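Local coordinates for protein exopolyphosphatase (Cytophaga hutchinsonii, PDB 3MDQ) that probably hydrolyses the terminal phosphate of inorganic polyphosphate chains, as an exopolyphosphatase of the Ppx/GppA family, at residues L134-G139 with I277-H282; G141-I146 with F159-Q164; D215-M220 with N245-Q250; Q123-M128 with T293-S298. One frame throughout, in Å; residues are numbered along the deposited sequence.

Contact 1. Residues L134-G139 with I277-H282; sequences LAMDIG and ICLIEH
Met136 and Ile138 on strand 134-138 meet Leu279 and Ile280 on helix 277-282, the two axes passing 10.6 Å apart and running nearly antiparallel, at 165°. The strand residues lie two apart and so face the same way, toward the helix. From Ile138 the terminal methyl does the touching: CD1 lies 3.7 Å from CG1 of Ile280, and the two isoleucine chains cross obliquely. Met136, present as selenomethionine, reaches further. Its CG sits between the backbone N and the carbonyl carbon (chi1 63°), and a bend at chi3 turns CE so that it touches Ile280 CG1 at 4.1 Å and Leu279 CG at 4.2 Å. Ile280 CG1 is therefore shared by the methyl ends of both strand residues, while Leu279 CD2 keeps a more distant 4.5 Å from Ile138 CD1. No hydrogen bond joins the segments; the contact is purely apolar. Phe214 and Leu217 of helix 212-225 extend the apolar layer beside Ile280, and Phe145 does so beside Met136. A helix laid over a central sheet strand in this way is characteristic of the actin-like ATPase fold, in which this strand leads straight into a glycine-rich turn; here Gly140 and Gly141 of that turn bind a sulfate, consistent with a phosphate site as in relatives.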
# COMPACT_ATOMS: atom_id res chain seq x y z
N LEU A 134 4.59 3.73 -14.61
CA LEU A 134 4.79 2.61 -13.70
C LEU A 134 4.26 3.05 -12.35
O LEU A 134 4.75 4.05 -11.76
CB LEU A 134 6.27 2.22 -13.62
CG LEU A 134 6.63 1.17 -12.58
CD1 LEU A 134 5.96 -0.20 -12.86
CD2 LEU A 134 8.19 1.02 -12.44
N ALA A 135 3.27 2.33 -11.83
CA ALA A 135 2.78 2.55 -10.48
C ALA A 135 3.27 1.46 -9.56
O ALA A 135 3.32 0.30 -9.96
CB ALA A 135 1.22 2.61 -10.46
N MSE A 136 3.61 1.85 -8.32
CA MSE A 136 4.09 0.90 -7.32
C MSE A 136 3.43 1.12 -5.96
O MSE A 136 3.32 2.26 -5.48
CB MSE A 136 5.62 0.94 -7.23
CG MSE A 136 6.19 2.18 -6.78
SE MSE A 136 8.20 1.98 -6.69
CE MSE A 136 8.49 0.80 -5.36
N ASP A 137 2.92 0.04 -5.38
CA ASP A 137 2.27 0.05 -4.08
C ASP A 137 3.09 -0.78 -3.13
O ASP A 137 3.22 -1.98 -3.33
CB ASP A 137 0.84 -0.48 -4.17
CG ASP A 137 0.12 -0.38 -2.84
OD1 ASP A 137 0.58 -0.99 -1.84
OD2 ASP A 137 -0.90 0.35 -2.78
N ILE A 138 3.73 -0.14 -2.16
CA ILE A 138 4.53 -0.84 -1.15
C ILE A 138 3.74 -1.03 0.13
O ILE A 138 3.25 -0.05 0.73
CB ILE A 138 5.79 -0.06 -0.78
CG1 ILE A 138 6.66 0.12 -2.01
CG2 ILE A 138 6.55 -0.83 0.30
CD1 ILE A 138 7.87 1.05 -1.73
N GLY A 139 3.54 -2.28 0.50
CA GLY A 139 2.86 -2.61 1.73
C GLY A 139 3.78 -3.39 2.65
O GLY A 139 4.95 -3.58 2.34
N ILE A 277 12.42 2.58 1.16
CA ILE A 277 13.10 3.63 0.38
C ILE A 277 14.23 3.06 -0.48
O ILE A 277 14.48 3.56 -1.58
CB ILE A 277 13.55 4.90 1.21
CG1 ILE A 277 12.99 6.18 0.53
CG2 ILE A 277 15.05 5.06 1.16
CD1 ILE A 277 12.81 7.34 1.37
N CYS A 278 14.91 2.01 -0.02
CA CYS A 278 15.91 1.32 -0.84
C CYS A 278 15.25 0.71 -2.07
O CYS A 278 15.82 0.74 -3.14
CB CYS A 278 16.62 0.22 -0.04
SG CYS A 278 17.76 0.93 1.17
N LEU A 279 14.09 0.10 -1.90
CA LEU A 279 13.35 -0.47 -3.06
C LEU A 279 12.95 0.62 -4.04
O LEU A 279 13.08 0.44 -5.25
CB LEU A 279 12.12 -1.25 -2.60
CG LEU A 279 11.26 -1.88 -3.68
CD1 LEU A 279 12.12 -2.81 -4.55
CD2 LEU A 279 10.07 -2.62 -3.05
N ILE A 280 12.48 1.75 -3.54
CA ILE A 280 12.10 2.86 -4.42
C ILE A 280 13.32 3.35 -5.22
O ILE A 280 13.22 3.55 -6.45
CB ILE A 280 11.46 4.04 -3.64
CG1 ILE A 280 10.19 3.60 -2.93
CG2 ILE A 280 11.11 5.19 -4.62
CD1 ILE A 280 9.67 4.64 -1.86
N GLU A 281 14.44 3.52 -4.54
CA GLU A 281 15.67 3.94 -5.21
C GLU A 281 16.00 2.92 -6.30
O GLU A 281 16.28 3.30 -7.44
CB GLU A 281 16.81 4.12 -4.20
CG GLU A 281 18.16 4.41 -4.81
CD GLU A 281 18.34 5.81 -5.31
OE1 GLU A 281 17.41 6.62 -5.23
OE2 GLU A 281 19.45 6.09 -5.80
N HIS A 282 15.93 1.62 -5.97
CA HIS A 282 16.25 0.58 -6.92
C HIS A 282 15.40 0.72 -8.17
O HIS A 282 15.90 0.65 -9.30
CB HIS A 282 16.00 -0.78 -6.27
CG HIS A 282 16.55 -1.92 -7.05
ND1 HIS A 282 17.78 -2.46 -6.79
CD2 HIS A 282 16.02 -2.63 -8.08
CE1 HIS A 282 18.02 -3.44 -7.65
NE2 HIS A 282 16.98 -3.56 -8.45

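Contact 2. Residues G141-I146 with F159-Q164; sequences GSVEFI and FEIGGQ. With SO4 (sulfate ion), chain D.
The carbonyl oxygen of Phe159 receives two N-H groups, a nearly straight bond from Val143 N across the contact at 2.9 Å and a weak one from Ile161 N that closes the inverse gamma turn centred on Glu160. Phe159 N returns a bond to Val143 O at 2.9 Å, making Val143 and Phe159 an antiparallel hydrogen-bonded pair at the open end of a beta hairpin, next to what is probably the phosphate-binding turn of this actin-like fold. Beyond the pair, Gly162 N makes a weak bond to Gly141 O. A side chain on Gly162, the N-cap of the following helix, would run into Gly141 C. Glu160 OE1 comes close to Gly141 O, and Arg165 reconciles the two acceptors, with NE on the carbonyl and NH2 on the carboxylate. On the apolar side Val143 CG2 touches Ile161 CG1 at 3.7 Å. Phe159 CD1 lies at the edge of the Phe145 ring, 3.6 Å from CD2, the ring planes oblique at 73°. Ser142 OG donates to the syn lone pair of Glu144 OE2 at 2.6 Å. A sulfate, probably from the crystallisation liquor, lies where a phosphate group might bind: its O1 takes Gly141 N and Ser142 N, both at 2.9 Å.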
# COMPACT_ATOMS: atom_id res chain seq x y z
N GLY A 141 3.41 -6.64 3.30
CA GLY A 141 3.51 -8.00 2.83
C GLY A 141 3.89 -8.15 1.39
O GLY A 141 4.70 -9.01 1.05
N SER A 142 3.32 -7.31 0.53
CA SER A 142 3.66 -7.37 -0.90
C SER A 142 3.86 -6.00 -1.51
O SER A 142 3.56 -4.99 -0.91
CB SER A 142 2.56 -8.12 -1.65
OG SER A 142 1.37 -7.37 -1.70
N VAL A 143 4.47 -6.02 -2.71
CA VAL A 143 4.62 -4.83 -3.52
C VAL A 143 4.05 -5.15 -4.92
O VAL A 143 4.41 -6.15 -5.55
CB VAL A 143 6.09 -4.41 -3.65
CG1 VAL A 143 6.24 -3.15 -4.54
CG2 VAL A 143 6.74 -4.19 -2.22
N GLU A 144 3.12 -4.31 -5.35
CA GLU A 144 2.51 -4.45 -6.68
C GLU A 144 3.08 -3.39 -7.62
O GLU A 144 3.23 -2.24 -7.23
CB GLU A 144 0.99 -4.29 -6.63
CG GLU A 144 0.22 -5.47 -6.04
CD GLU A 144 0.46 -5.65 -4.58
OE1 GLU A 144 0.16 -4.74 -3.81
OE2 GLU A 144 0.95 -6.75 -4.19
N PHE A 145 3.36 -3.82 -8.84
CA PHE A 145 3.81 -2.95 -9.89
C PHE A 145 2.86 -3.07 -11.06
O PHE A 145 2.45 -4.19 -11.42
CB PHE A 145 5.19 -3.35 -10.37
CG PHE A 145 6.29 -3.16 -9.35
CD1 PHE A 145 6.88 -1.94 -9.20
CD2 PHE A 145 6.73 -4.22 -8.60
CE1 PHE A 145 7.89 -1.76 -8.27
CE2 PHE A 145 7.74 -4.05 -7.69
CZ PHE A 145 8.33 -2.84 -7.54
N ILE A 146 2.46 -1.92 -11.62
CA ILE A 146 1.56 -1.89 -12.75
C ILE A 146 2.08 -0.90 -13.81
O ILE A 146 2.45 0.24 -13.44
CB ILE A 146 0.13 -1.46 -12.37
CG1 ILE A 146 -0.41 -2.22 -11.15
CG2 ILE A 146 -0.83 -1.60 -13.58
CD1 ILE A 146 -0.24 -1.49 -9.85
N PHE A 159 4.75 -8.94 -6.08
CA PHE A 159 5.91 -9.63 -5.52
C PHE A 159 5.80 -9.64 -3.98
O PHE A 159 5.50 -8.63 -3.36
CB PHE A 159 7.20 -8.90 -5.91
CG PHE A 159 7.44 -8.83 -7.40
CD1 PHE A 159 6.88 -7.82 -8.16
CD2 PHE A 159 8.23 -9.76 -8.03
CE1 PHE A 159 7.10 -7.75 -9.52
CE2 PHE A 159 8.47 -9.70 -9.38
CZ PHE A 159 7.90 -8.69 -10.13
N GLU A 160 6.11 -10.79 -3.38
CA GLU A 160 6.02 -10.94 -1.90
C GLU A 160 7.32 -10.43 -1.25
O GLU A 160 8.14 -11.19 -0.70
CB GLU A 160 5.64 -12.40 -1.54
CG GLU A 160 4.19 -12.77 -1.99
CD GLU A 160 3.03 -11.94 -1.30
OE1 GLU A 160 3.18 -11.47 -0.15
OE2 GLU A 160 1.93 -11.82 -1.89
N ILE A 161 7.49 -9.12 -1.36
CA ILE A 161 8.68 -8.40 -0.87
C ILE A 161 8.29 -7.16 -0.07
O ILE A 161 9.02 -6.17 0.02
CB ILE A 161 9.62 -8.03 -2.07
CG1 ILE A 161 8.94 -7.06 -3.01
CG2 ILE A 161 10.12 -9.32 -2.77
CD1 ILE A 161 9.88 -6.56 -4.18
N GLY A 162 7.09 -7.19 0.54
CA GLY A 162 6.67 -6.11 1.39
C GLY A 162 7.61 -5.94 2.59
O GLY A 162 8.38 -6.81 2.93
N GLY A 163 7.55 -4.77 3.21
CA GLY A 163 8.59 -4.39 4.17
C GLY A 163 8.68 -5.25 5.39
O GLY A 163 9.77 -5.43 5.91
N GLN A 164 7.55 -5.75 5.89
CA GLN A 164 7.61 -6.66 7.05
C GLN A 164 8.37 -7.93 6.70
O GLN A 164 9.16 -8.43 7.51
CB GLN A 164 6.19 -6.99 7.55
CG GLN A 164 6.14 -7.91 8.78
CD GLN A 164 6.57 -7.18 10.03
OE1 GLN A 164 5.83 -6.35 10.54
NE2 GLN A 164 7.79 -7.44 10.50
S SO4 D . 0.06 -4.92 2.24
O1 SO4 D . 1.27 -5.59 1.70
O2 SO4 D . 0.38 -4.16 3.49
O3 SO4 D . -0.46 -4.00 1.22
O4 SO4 D . -0.84 -6.06 2.35

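Contact 3. Residues D215-M220 with N245-Q250; sequences DTLAEM and NRLRKQ
Arg246 is the first residue of helix 245-250 to approach helix 215-220, though loosely: its NH2 stays 4.3 Å from Met220 O and bonds instead to Asn221 OD1, while NH1 forms a salt bridge with Asp243. Leu247 carries the contact. Its CG stands anti to the carbonyl carbon (chi1 -68°), and the two methyls then divide the work. CD1 lies against the backbone and root of Leu217, 3.6 Å from Leu217 O and 4.1 Å from Leu217 CB, whereas CD2 settles 3.7 Å from Met220 CB. An alanine at Leu247 would probably open a gap between the helices, leaving Met220 CB and the Leu217 backbone without the methyls that cover them. Gln250, on the solvent side, meets Met220 tip to tip. A bend at chi3 of this selenomethionine brings CE within 3.4 Å of Gln250 NE2 and 3.9 Å of Leu247 CD2, so one methyl bridges the polar rim and the apolar centre. With axes 10.9 Å apart and helix directions at 105°, this is near-perpendicular helix-helix packing. Leu217 also touches Ile280 of helix 267-286, which places the pair in the helical layer flanking the sheet of an actin-like domain.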
# COMPACT_ATOMS: atom_id res chain seq x y z
N ASP A 215 2.78 8.05 1.12
CA ASP A 215 2.03 9.11 1.80
C ASP A 215 2.93 9.78 2.82
O ASP A 215 2.97 11.01 2.92
CB ASP A 215 0.79 8.57 2.54
CG ASP A 215 -0.28 8.04 1.63
OD1 ASP A 215 -0.30 8.36 0.44
OD2 ASP A 215 -1.17 7.29 2.14
N THR A 216 3.71 8.97 3.56
CA THR A 216 4.64 9.53 4.55
C THR A 216 5.74 10.39 3.90
O THR A 216 6.09 11.47 4.42
CB THR A 216 5.21 8.44 5.48
OG1 THR A 216 4.15 8.01 6.35
CG2 THR A 216 6.37 8.97 6.34
N LEU A 217 6.27 9.96 2.75
CA LEU A 217 7.28 10.74 2.06
C LEU A 217 6.70 12.10 1.65
O LEU A 217 7.35 13.13 1.82
CB LEU A 217 7.86 10.02 0.84
CG LEU A 217 8.60 8.70 1.16
CD1 LEU A 217 8.98 8.00 -0.14
CD2 LEU A 217 9.82 9.02 2.08
N ALA A 218 5.48 12.08 1.12
CA ALA A 218 4.83 13.32 0.77
C ALA A 218 4.65 14.22 1.99
O ALA A 218 4.96 15.42 1.93
CB ALA A 218 3.49 13.05 0.09
N GLU A 219 4.16 13.66 3.09
CA GLU A 219 3.92 14.46 4.28
C GLU A 219 5.21 15.05 4.83
O GLU A 219 5.24 16.19 5.23
CB GLU A 219 3.17 13.64 5.34
CG GLU A 219 1.70 13.39 4.99
CD GLU A 219 0.98 12.47 5.99
OE1 GLU A 219 1.62 11.88 6.87
OE2 GLU A 219 -0.26 12.34 5.88
N MSE A 220 6.30 14.27 4.80
CA MSE A 220 7.62 14.76 5.24
C MSE A 220 8.07 15.90 4.36
O MSE A 220 8.63 16.87 4.85
CB MSE A 220 8.67 13.64 5.22
CG MSE A 220 8.50 12.63 6.29
SE MSE A 220 9.65 11.11 6.20
CE MSE A 220 11.27 11.98 6.80
N ASN A 245 15.71 12.32 -3.00
CA ASN A 245 17.07 11.99 -2.53
C ASN A 245 17.42 12.59 -1.17
O ASN A 245 18.18 11.99 -0.40
CB ASN A 245 18.09 12.31 -3.62
CG ASN A 245 18.07 11.29 -4.76
OD1 ASN A 245 18.08 10.05 -4.53
ND2 ASN A 245 18.07 11.78 -5.98
N ARG A 246 16.86 13.74 -0.82
CA ARG A 246 17.02 14.27 0.53
C ARG A 246 16.36 13.35 1.55
O ARG A 246 16.98 13.04 2.59
CB ARG A 246 16.42 15.68 0.66
CG ARG A 246 16.70 16.37 2.01
CD ARG A 246 15.76 17.55 2.27
NE ARG A 246 14.42 17.12 2.69
CZ ARG A 246 13.33 17.11 1.91
NH1 ARG A 246 13.34 17.55 0.66
NH2 ARG A 246 12.19 16.68 2.42
N LEU A 247 15.16 12.90 1.24
CA LEU A 247 14.45 12.02 2.15
C LEU A 247 15.16 10.69 2.26
O LEU A 247 15.24 10.13 3.36
CB LEU A 247 13.02 11.78 1.65
CG LEU A 247 12.09 13.00 1.71
CD1 LEU A 247 10.81 12.83 0.81
CD2 LEU A 247 11.76 13.29 3.20
N ARG A 248 15.68 10.18 1.16
CA ARG A 248 16.41 8.92 1.15
C ARG A 248 17.64 9.01 2.05
O ARG A 248 17.87 8.14 2.89
CB ARG A 248 16.80 8.54 -0.27
CG ARG A 248 17.69 7.31 -0.38
CD ARG A 248 18.15 7.06 -1.82
NE ARG A 248 19.05 8.08 -2.33
CZ ARG A 248 20.32 8.24 -1.97
NH1 ARG A 248 20.88 7.42 -1.09
NH2 ARG A 248 21.04 9.22 -2.50
N LYS A 249 18.39 10.08 1.89
CA LYS A 249 19.63 10.22 2.67
C LYS A 249 19.27 10.32 4.16
O LYS A 249 19.91 9.67 5.02
CB LYS A 249 20.44 11.43 2.20
CG LYS A 249 21.14 11.20 0.92
CD LYS A 249 21.77 12.53 0.45
CE LYS A 249 22.58 12.39 -0.82
NZ LYS A 249 22.85 13.73 -1.43
N GLN A 250 18.23 11.08 4.47
CA GLN A 250 17.76 11.26 5.86
C GLN A 250 17.35 9.91 6.47
O GLN A 250 17.79 9.54 7.55
CB GLN A 250 16.61 12.29 5.93
CG GLN A 250 15.96 12.36 7.28
CD GLN A 250 14.72 13.22 7.33
OE1 GLN A 250 14.39 13.90 6.35
NE2 GLN A 250 14.01 13.17 8.46

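Contact 4. Residues Q123-M128 with T293-S298; sequences QQAVPM and TVSTYS
Ala125, the last residue of helix 111-125, packs its methyl closely between Ser295 and Tyr297. Its CB lies 3.3 Å from Ser295 OG and 3.7 Å from Tyr297 CG, coming obliquely to the ring. Val126, the first residue to leave the helix, adds CG2 at 3.8 Å from Ser295 CB; that branch stands anti to the carbonyl carbon, which brings it down toward the strand. Ser295 OG itself is anti to its backbone N (chi1 165°) and donates to Tyr297 O at 2.8 Å, in the carbonyl plane and on a lone pair, fixing the hydroxyl within the turn that leaves the strand. Away from this centre the fit slackens. Val126 CG2 only approaches Thr293 CG2 at 4.2 Å, and on the solvent side the exposed Gln124 brings CG to the edge of the Tyr297 ring, 4.0 Å from CE2. The amide plane of Gln124 is nearly coplanar with that ring, but its OE1 turns to Arg120. The tyrosine hydroxyl binds a glycerol, probably from the crystallisation liquor, and Tyr305 of helix 299-309 touches both side chains. An alanine at Tyr297 would keep CB against the Ala125 methyl but take away the ring, probably opening a gap beside that methyl and the stem of Gln124. No hydrogen bond joins the two segments: the central polar atom, Ser295 OG, is satisfied by Tyr297 O, and Ala125 O by Thr235, while amide and phenol lie at the margin, so mainly methyls and a ring hold the helix end to the end of strand 291-295.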
# COMPACT_ATOMS: atom_id res chain seq x y z
N GLN A 123 -5.70 5.46 -11.35
CA GLN A 123 -6.30 6.09 -12.53
C GLN A 123 -7.28 7.21 -12.11
O GLN A 123 -7.39 8.24 -12.79
CB GLN A 123 -7.04 5.08 -13.41
CG GLN A 123 -6.14 4.21 -14.19
CD GLN A 123 -6.86 3.08 -14.91
OE1 GLN A 123 -7.81 2.51 -14.37
NE2 GLN A 123 -6.36 2.70 -16.10
N GLN A 124 -8.03 7.00 -11.03
CA GLN A 124 -8.96 8.03 -10.54
C GLN A 124 -8.22 9.21 -9.88
O GLN A 124 -8.68 10.34 -9.97
CB GLN A 124 -9.95 7.43 -9.54
CG GLN A 124 -11.17 8.27 -9.36
CD GLN A 124 -12.07 8.25 -10.62
OE1 GLN A 124 -12.01 7.33 -11.47
NE2 GLN A 124 -12.93 9.27 -10.72
N ALA A 125 -7.07 8.96 -9.26
CA ALA A 125 -6.34 9.97 -8.54
C ALA A 125 -5.40 10.80 -9.39
O ALA A 125 -5.13 11.96 -9.04
CB ALA A 125 -5.53 9.30 -7.46
N VAL A 126 -4.84 10.21 -10.44
CA VAL A 126 -3.76 10.81 -11.23
C VAL A 126 -4.17 10.72 -12.70
O VAL A 126 -4.31 9.62 -13.25
CB VAL A 126 -2.47 10.05 -11.08
CG1 VAL A 126 -1.33 10.73 -11.91
CG2 VAL A 126 -2.05 9.92 -9.58
N PRO A 127 -4.40 11.86 -13.36
CA PRO A 127 -4.77 11.84 -14.77
C PRO A 127 -3.56 11.65 -15.66
O PRO A 127 -2.81 12.59 -15.89
CB PRO A 127 -5.43 13.22 -14.98
CG PRO A 127 -4.76 14.09 -13.97
CD PRO A 127 -4.42 13.22 -12.79
N MSE A 128 -3.33 10.41 -16.08
CA MSE A 128 -2.10 10.02 -16.75
C MSE A 128 -2.11 10.29 -18.23
O MSE A 128 -1.05 10.20 -18.89
CB MSE A 128 -1.84 8.52 -16.52
CG MSE A 128 -1.47 8.20 -15.08
SE MSE A 128 -1.34 6.29 -14.81
CE MSE A 128 -3.13 5.99 -14.31
N THR A 293 5.25 10.86 -8.66
CA THR A 293 3.90 11.35 -8.29
C THR A 293 3.31 10.41 -7.25
O THR A 293 3.21 9.22 -7.50
CB THR A 293 2.98 11.51 -9.49
OG1 THR A 293 3.51 12.55 -10.34
CG2 THR A 293 1.61 11.96 -9.04
N VAL A 294 2.98 10.93 -6.07
CA VAL A 294 2.28 10.16 -5.06
C VAL A 294 0.76 10.21 -5.34
O VAL A 294 0.18 11.30 -5.45
CB VAL A 294 2.58 10.67 -3.66
CG1 VAL A 294 1.72 9.91 -2.63
CG2 VAL A 294 4.09 10.55 -3.41
N SER A 295 0.15 9.05 -5.53
CA SER A 295 -1.30 8.92 -5.56
C SER A 295 -1.81 8.71 -4.14
O SER A 295 -1.37 7.78 -3.48
CB SER A 295 -1.74 7.73 -6.44
OG SER A 295 -3.10 7.38 -6.20
N THR A 296 -2.76 9.53 -3.70
CA THR A 296 -3.35 9.31 -2.37
C THR A 296 -4.41 8.21 -2.37
O THR A 296 -4.87 7.83 -1.30
CB THR A 296 -3.94 10.57 -1.76
OG1 THR A 296 -5.08 10.96 -2.52
CG2 THR A 296 -2.89 11.72 -1.75
N TYR A 297 -4.76 7.71 -3.55
CA TYR A 297 -5.68 6.55 -3.71
C TYR A 297 -4.88 5.29 -3.91
O TYR A 297 -3.84 5.28 -4.58
CB TYR A 297 -6.58 6.73 -4.92
CG TYR A 297 -7.66 7.78 -4.81
CD1 TYR A 297 -7.74 8.67 -3.73
CD2 TYR A 297 -8.60 7.89 -5.81
CE1 TYR A 297 -8.74 9.60 -3.66
CE2 TYR A 297 -9.61 8.81 -5.73
CZ TYR A 297 -9.66 9.67 -4.66
OH TYR A 297 -10.68 10.60 -4.61
N SER A 298 -5.38 4.19 -3.35
CA SER A 298 -4.73 2.90 -3.47
C SER A 298 -5.85 1.82 -3.51
O SER A 298 -6.89 2.04 -4.10
CB SER A 298 -3.71 2.69 -2.36
OG SER A 298 -4.27 2.73 -1.08

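Contacts 1 and 2 form the buried core, whereas contacts 3 and 4 are only partly buried and each includes one exposed glutamine. Contacts 1, 2 and 4 reach the same six-stranded sheet; contacts 1 and 2 use its adjacent strands 133-138 and 143-148, joined by backbone bonds such as Asp137 N to Glu144 O at 2.9 Å. Contact 3 instead joins two helices, and it meets contact 1 where Leu217 packs on Ile280. Hydrogen bonds cross between segments only in contact 2, beside the sulfate; the other three rely on apolar side chains, from purely apolar packing in contact 1 to aliphatic surfaces bordered by amides in contacts 3 and 4.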